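Local coordinates for periplasmic protein-probably involved in high-affinity Fe2+ transport (PDB 5I0Y), which probably serves as a copper-dependent periplasmic component of high-affinity ferrous iron uptake in uropathogenic Escherichia coli, at residues B[20-26]-B[42-48]; B[72-76]-B[102-107]. The protein carries 1 engineered substitution. All blocks are in the same frame, centred on the assembly; numbering follows the deposited sequence. Where two conformers were deposited one is given.

Overall arrangement
A beta sandwich must both pair its strands and pack its connections, and the two contacts illustrate these two tasks. Interaction 1 closes first along the chain: strand 17-24 pairs with strand 43-51, and H44 carries the pair to the copper site. Interaction 2 follows in series and is partly buried, packing the loop between strands 95-102 and 108-117 on strand 69-76 through an apolar cluster and one side-chain hydrogen bond. The centres lie about 11 Å apart, and the contacts meet directly, because strand 95-102 runs beside strand 43-51: D42 bonds to the backbone of I102 and M104, while L45 packs on I102. The metal-bearing strand and the packed loop are thus continuous within the same sheet.

Interaction 1. Residues B[20-26]-B[42-48]; sequences AAVYLQP and DVHLQAD. Engineered in segment 42-48: Q46 (natural residue Glu). With CU (copper (II) ion), chain D.
Strands 20-24 and 43-48 pair antiparallel, their axes 4.7 Å apart at closest approach and 158° between directions. Hydrogen-bonded pairs A20-D48, V22-Q46 and L24-H44 alternate with non-hydrogen-bonded pairs A21-A47 and Y23-L45. The six backbone bonds are A20 N-D48 O and D48 N-A20 O (both 2.8 Å), V22 N-Q46 O (3.1 Å) and Q46 N-V22 O (2.9 Å), L24 N-H44 O (3.0 Å) and H44 N-L24 O (2.8 Å). P26 CD rests 3.3 Å from D42 O; D42 and V43 face I102 in a classic beta bulge. Y23 (chi1 p) brings CD1 to 3.9 Å from V43 CG1. On the other face, L24 CD2 lies 3.4 Å from NE2 of Q46, an engineered replacement of Glu, and at the edge of the H44 ring. H44 (chi1 t) binds copper through NE2 at 2.0 Å; M90 and H97 of the same chain and H127 of the second subunit complete the site, and N101 bonds ND1. Metal binding therefore links a regular strand pair to the dimer interface.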
loop_
_atom_site.group_PDB
_atom_site.type_symbol
_atom_site.label_atom_id
_atom_site.label_comp_id
_atom_site.label_asym_id
_atom_site.label_seq_id
_atom_site.Cartn_x
_atom_site.Cartn_y
_atom_site.Cartn_z
ATOM N N ALA B 20 5.603 14.086 5.597
ATOM C CA ALA B 20 5.532 15.432 5.024
ATOM C C ALA B 20 4.147 15.693 4.453
ATOM O O ALA B 20 3.472 14.766 3.979
ATOM C CB ALA B 20 6.568 15.596 3.927
ATOM N N ALA B 21 3.705 16.944 4.526
ATOM C CA ALA B 21 2.502 17.380 3.835
ATOM C C ALA B 21 2.954 18.094 2.573
ATOM O O ALA B 21 3.908 18.869 2.603
ATOM C CB ALA B 21 1.692 18.301 4.723
ATOM N N VAL B 22 2.289 17.815 1.456
ATOM C CA VAL B 22 2.578 18.519 0.215
ATOM C C VAL B 22 1.271 18.757 -0.505
ATOM O O VAL B 22 0.251 18.157 -0.175
ATOM C CB VAL B 22 3.553 17.751 -0.707
ATOM C CG1 VAL B 22 4.934 17.640 -0.076
ATOM C CG2 VAL B 22 3.001 16.377 -1.047
ATOM N N TYR B 23 1.303 19.653 -1.479
ATOM C CA TYR B 23 0.140 19.910 -2.313
ATOM C C TYR B 23 0.555 20.191 -3.758
ATOM O O TYR B 23 1.698 20.511 -4.053
ATOM C CB TYR B 23 -0.753 21.026 -1.736
ATOM C CG TYR B 23 -0.099 22.378 -1.668
ATOM C CD1 TYR B 23 -0.289 23.324 -2.675
ATOM C CD2 TYR B 23 0.706 22.723 -0.592
ATOM C CE1 TYR B 23 0.313 24.569 -2.608
ATOM C CE2 TYR B 23 1.313 23.964 -0.518
ATOM C CZ TYR B 23 1.108 24.884 -1.521
ATOM O OH TYR B 23 1.724 26.114 -1.421
ATOM N N LEU B 24 -0.406 20.027 -4.653
ATOM C CA LEU B 24 -0.202 20.272 -6.084
ATOM C C LEU B 24 -1.561 20.632 -6.674
ATOM O O LEU B 24 -2.562 20.721 -5.955
ATOM C CB LEU B 24 0.405 19.039 -6.777
ATOM C CG LEU B 24 -0.418 17.748 -6.675
ATOM C CD1 LEU B 24 -0.224 16.869 -7.909
ATOM C CD2 LEU B 24 -0.073 16.960 -5.422
ATOM N N GLN B 25 -1.616 20.818 -7.997
ATOM C CA GLN B 25 -2.903 21.083 -8.630
ATOM C C GLN B 25 -3.866 19.916 -8.461
ATOM O O GLN B 25 -3.431 18.772 -8.267
ATOM C CB GLN B 25 -2.812 21.522 -10.107
ATOM C CG GLN B 25 -1.471 21.365 -10.791
ATOM C CD GLN B 25 -1.216 19.973 -11.344
ATOM O OE1 GLN B 25 -1.908 19.007 -11.013
ATOM N NE2 GLN B 25 -0.198 19.864 -12.192
ATOM N N PRO B 26 -5.179 20.203 -8.509
ATOM C CA PRO B 26 -6.160 19.136 -8.457
ATOM C C PRO B 26 -5.898 18.105 -9.559
ATOM O O PRO B 26 -5.359 18.420 -10.628
ATOM C CB PRO B 26 -7.493 19.855 -8.687
ATOM C CG PRO B 26 -7.236 21.266 -8.220
ATOM C CD PRO B 26 -5.817 21.538 -8.607
ATOM N N ASP B 42 -9.158 23.236 -5.369
ATOM C CA ASP B 42 -8.047 24.170 -5.503
ATOM C C ASP B 42 -6.705 23.451 -5.526
ATOM O O ASP B 42 -5.785 23.860 -6.218
ATOM C CB ASP B 42 -8.074 25.176 -4.349
ATOM C CG ASP B 42 -9.293 26.088 -4.407
ATOM O OD1 ASP B 42 -9.589 26.623 -5.508
ATOM O OD2 ASP B 42 -9.950 26.263 -3.363
ATOM N N VAL B 43 -6.590 22.378 -4.738
ATOM C CA VAL B 43 -5.329 21.635 -4.679
ATOM C C VAL B 43 -5.647 20.150 -4.505
ATOM O O VAL B 43 -6.751 19.793 -4.118
ATOM C CB VAL B 43 -4.395 22.099 -3.510
ATOM C CG1 VAL B 43 -4.128 23.613 -3.537
ATOM C CG2 VAL B 43 -4.932 21.670 -2.139
ATOM N N HIS B 44 -4.666 19.312 -4.817
ATOM C CA HIS B 44 -4.614 17.947 -4.292
ATOM C C HIS B 44 -3.686 17.997 -3.115
ATOM O O HIS B 44 -2.527 18.390 -3.265
ATOM C CB HIS B 44 -4.065 17.004 -5.359
ATOM C CG HIS B 44 -4.290 15.527 -5.069
ATOM N ND1 HIS B 44 -5.523 14.981 -4.954
ATOM C CD2 HIS B 44 -3.381 14.486 -4.899
ATOM C CE1 HIS B 44 -5.399 13.652 -4.730
ATOM N NE2 HIS B 44 -4.091 13.358 -4.682
ATOM N N LEU B 45 -4.206 17.651 -1.936
ATOM C CA LEU B 45 -3.425 17.650 -0.706
ATOM C C LEU B 45 -2.989 16.226 -0.400
ATOM O O LEU B 45 -3.772 15.289 -0.528
ATOM C CB LEU B 45 -4.252 18.226 0.453
ATOM C CG LEU B 45 -3.586 18.305 1.839
ATOM C CD1 LEU B 45 -2.448 19.314 1.860
ATOM C CD2 LEU B 45 -4.636 18.637 2.894
ATOM N N GLN B 46 -1.744 16.076 0.012
ATOM C CA GLN B 46 -1.153 14.753 0.139
ATOM C C GLN B 46 -0.383 14.594 1.437
ATOM O O GLN B 46 0.189 15.561 1.966
ATOM C CB GLN B 46 -0.147 14.519 -0.993
ATOM C CG GLN B 46 -0.730 14.330 -2.369
ATOM C CD GLN B 46 0.298 13.812 -3.363
ATOM O OE1 GLN B 46 1.464 13.536 -3.021
ATOM N NE2 GLN B 46 -0.138 13.647 -4.575
ATOM N N ALA B 47 -0.323 13.350 1.901
ATOM C CA ALA B 47 0.597 12.934 2.945
ATOM C C ALA B 47 1.668 12.066 2.320
ATOM O O ALA B 47 1.354 11.066 1.661
ATOM C CB ALA B 47 -0.142 12.164 4.021
ATOM N N ASP B 48 2.921 12.487 2.467
ATOM C CA ASP B 48 4.073 11.727 2.008
ATOM C C ASP B 48 4.693 11.078 3.213
ATOM O O ASP B 48 5.184 11.762 4.115
ATOM C CB ASP B 48 5.102 12.629 1.341
ATOM C CG ASP B 48 4.774 12.900 -0.096
ATOM O OD1 ASP B 48 3.870 12.224 -0.632
ATOM O OD2 ASP B 48 5.444 13.779 -0.688
HETATM CU CU CU D . -3.533 11.406 -4.957
#

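Interaction 2. Residues B[72-76]-B[102-107]; sequences YTLVN and IKMMGV
Residues 72-76 are in strand conformation, whereas 102-107 leave the end of strand 95-102 as an irregular connection; their end-to-end directions differ by 23°, yet the backbones stay apart, with N76 and M105 CA atoms nearest at 6.6 Å. G106 has a positive phi of 91°, where a side chain would jam against the preceding carbonyl. The gap is filled by residues of alternate strand positions, Y72, L74 and N76, whose CA-to-CB bonds point toward the connection. In this mixed beta sandwich the connection between strands 95-102 and 108-117 packs against strand 69-76, and Y110 of strand 108-117 touches L74, N76 and M104. L74 (chi1 t, chi2 p) brings CD2 to 3.8 Å from both I102 CD1 and M104 SD, M104 being m at all three chi angles. L74 CG lies 3.8 Å from CE of M105 (m, t, m), and that methyl carbon also comes within 3.4 Å of L74 O. Y72 (chi1 p) sets CZ 3.9 Å from I102 CG2, while its hydroxyl bonds to Q83. N76 (chi1 t) donates from ND2 to M105 O at 2.9 Å, and its OD1 accepts from T79 N.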
loop_
_atom_site.group_PDB
_atom_site.type_symbol
_atom_site.label_atom_id
_atom_site.label_comp_id
_atom_site.label_asym_id
_atom_site.label_seq_id
_atom_site.Cartn_x
_atom_site.Cartn_y
_atom_site.Cartn_z
ATOM N N TYR B 72 -7.591 14.503 7.963
ATOM C CA TYR B 72 -6.943 15.789 8.175
ATOM C C TYR B 72 -7.896 16.804 8.793
ATOM O O TYR B 72 -9.108 16.710 8.639
ATOM C CB TYR B 72 -6.359 16.339 6.845
ATOM C CG TYR B 72 -7.424 16.767 5.855
ATOM C CD1 TYR B 72 -8.000 18.040 5.929
ATOM C CD2 TYR B 72 -7.893 15.888 4.879
ATOM C CE1 TYR B 72 -8.983 18.443 5.045
ATOM C CE2 TYR B 72 -8.884 16.286 3.984
ATOM C CZ TYR B 72 -9.432 17.559 4.095
ATOM O OH TYR B 72 -10.422 18.001 3.245
ATOM N N THR B 73 -7.308 17.789 9.466
ATOM C CA THR B 73 -8.040 18.962 9.939
ATOM C C THR B 73 -7.253 20.164 9.457
ATOM O O THR B 73 -6.101 20.334 9.838
ATOM C CB THR B 73 -8.156 18.989 11.474
ATOM O OG1 THR B 73 -8.797 17.789 11.917
ATOM C CG2 THR B 73 -8.979 20.204 11.928
ATOM N N LEU B 74 -7.873 20.967 8.602
ATOM C CA LEU B 74 -7.231 22.103 7.965
ATOM C C LEU B 74 -7.846 23.377 8.512
ATOM O O LEU B 74 -9.064 23.508 8.566
ATOM C CB LEU B 74 -7.456 22.019 6.446
ATOM C CG LEU B 74 -6.880 23.100 5.529
ATOM C CD1 LEU B 74 -5.351 23.028 5.549
ATOM C CD2 LEU B 74 -7.448 22.958 4.112
ATOM N N VAL B 75 -6.990 24.313 8.905
ATOM C CA VAL B 75 -7.456 25.562 9.505
ATOM C C VAL B 75 -6.769 26.726 8.818
ATOM O O VAL B 75 -5.547 26.778 8.730
ATOM C CB VAL B 75 -7.205 25.607 11.044
ATOM C CG1 VAL B 75 -7.681 26.927 11.650
ATOM C CG2 VAL B 75 -7.866 24.431 11.751
ATOM N N ASN B 76 -7.564 27.662 8.308
ATOM C CA ASN B 76 -7.030 28.932 7.869
ATOM C C ASN B 76 -6.891 29.771 9.149
ATOM O O ASN B 76 -7.892 30.152 9.776
ATOM C CB ASN B 76 -7.960 29.587 6.837
ATOM C CG ASN B 76 -7.480 30.954 6.404
ATOM O OD1 ASN B 76 -6.951 31.719 7.213
ATOM N ND2 ASN B 76 -7.673 31.282 5.122
ATOM N N ILE B 102 -9.069 18.890 -2.611
ATOM C CA ILE B 102 -9.785 19.704 -1.650
ATOM C C ILE B 102 -9.965 21.134 -2.154
ATOM O O ILE B 102 -9.183 21.645 -2.958
ATOM C CB ILE B 102 -9.099 19.723 -0.261
ATOM C CG1 ILE B 102 -7.746 20.409 -0.356
ATOM C CG2 ILE B 102 -8.971 18.321 0.349
ATOM C CD1 ILE B 102 -7.190 20.786 1.005
ATOM N N LYS B 103 -11.021 21.766 -1.657
ATOM C CA LYS B 103 -11.205 23.184 -1.869
ATOM C C LYS B 103 -10.551 23.876 -0.690
ATOM O O LYS B 103 -10.844 23.549 0.454
ATOM C CB LYS B 103 -12.696 23.517 -1.962
ATOM C CG LYS B 103 -12.996 24.951 -2.368
ATOM C CD LYS B 103 -14.482 25.258 -2.276
ATOM C CE LYS B 103 -14.711 26.758 -2.184
ATOM N NZ LYS B 103 -14.178 27.298 -0.898
ATOM N N MET B 104 -9.641 24.797 -0.980
ATOM C CA MET B 104 -9.005 25.610 0.057
ATOM C C MET B 104 -9.958 26.702 0.558
ATOM O O MET B 104 -11.075 26.846 0.067
ATOM C CB MET B 104 -7.682 26.170 -0.461
ATOM C CG MET B 104 -6.608 25.092 -0.641
ATOM S SD MET B 104 -6.044 24.305 0.891
ATOM C CE MET B 104 -4.919 25.554 1.501
ATOM N N MET B 105 -9.495 27.470 1.537
ATOM C CA MET B 105 -10.325 28.470 2.190
ATOM C C MET B 105 -9.671 29.846 2.075
ATOM O O MET B 105 -9.587 30.605 3.049
ATOM C CB MET B 105 -10.577 28.049 3.644
ATOM C CG MET B 105 -11.150 26.640 3.736
ATOM S SD MET B 105 -11.457 26.022 5.397
ATOM C CE MET B 105 -9.850 25.404 5.888
ATOM N N GLY B 106 -9.193 30.150 0.871
ATOM C CA GLY B 106 -8.566 31.438 0.580
ATOM C C GLY B 106 -7.073 31.464 0.796
ATOM O O GLY B 106 -6.527 30.597 1.481
ATOM N N VAL B 107 -6.409 32.447 0.195
ATOM C CA VAL B 107 -4.986 32.683 0.426
ATOM C C VAL B 107 -4.787 33.069 1.891
ATOM O O VAL B 107 -5.625 33.771 2.463
ATOM C CB VAL B 107 -4.393 33.751 -0.537
ATOM C CG1 VAL B 107 -4.476 33.266 -1.979
ATOM C CG2 VAL B 107 -5.105 35.090 -0.400
#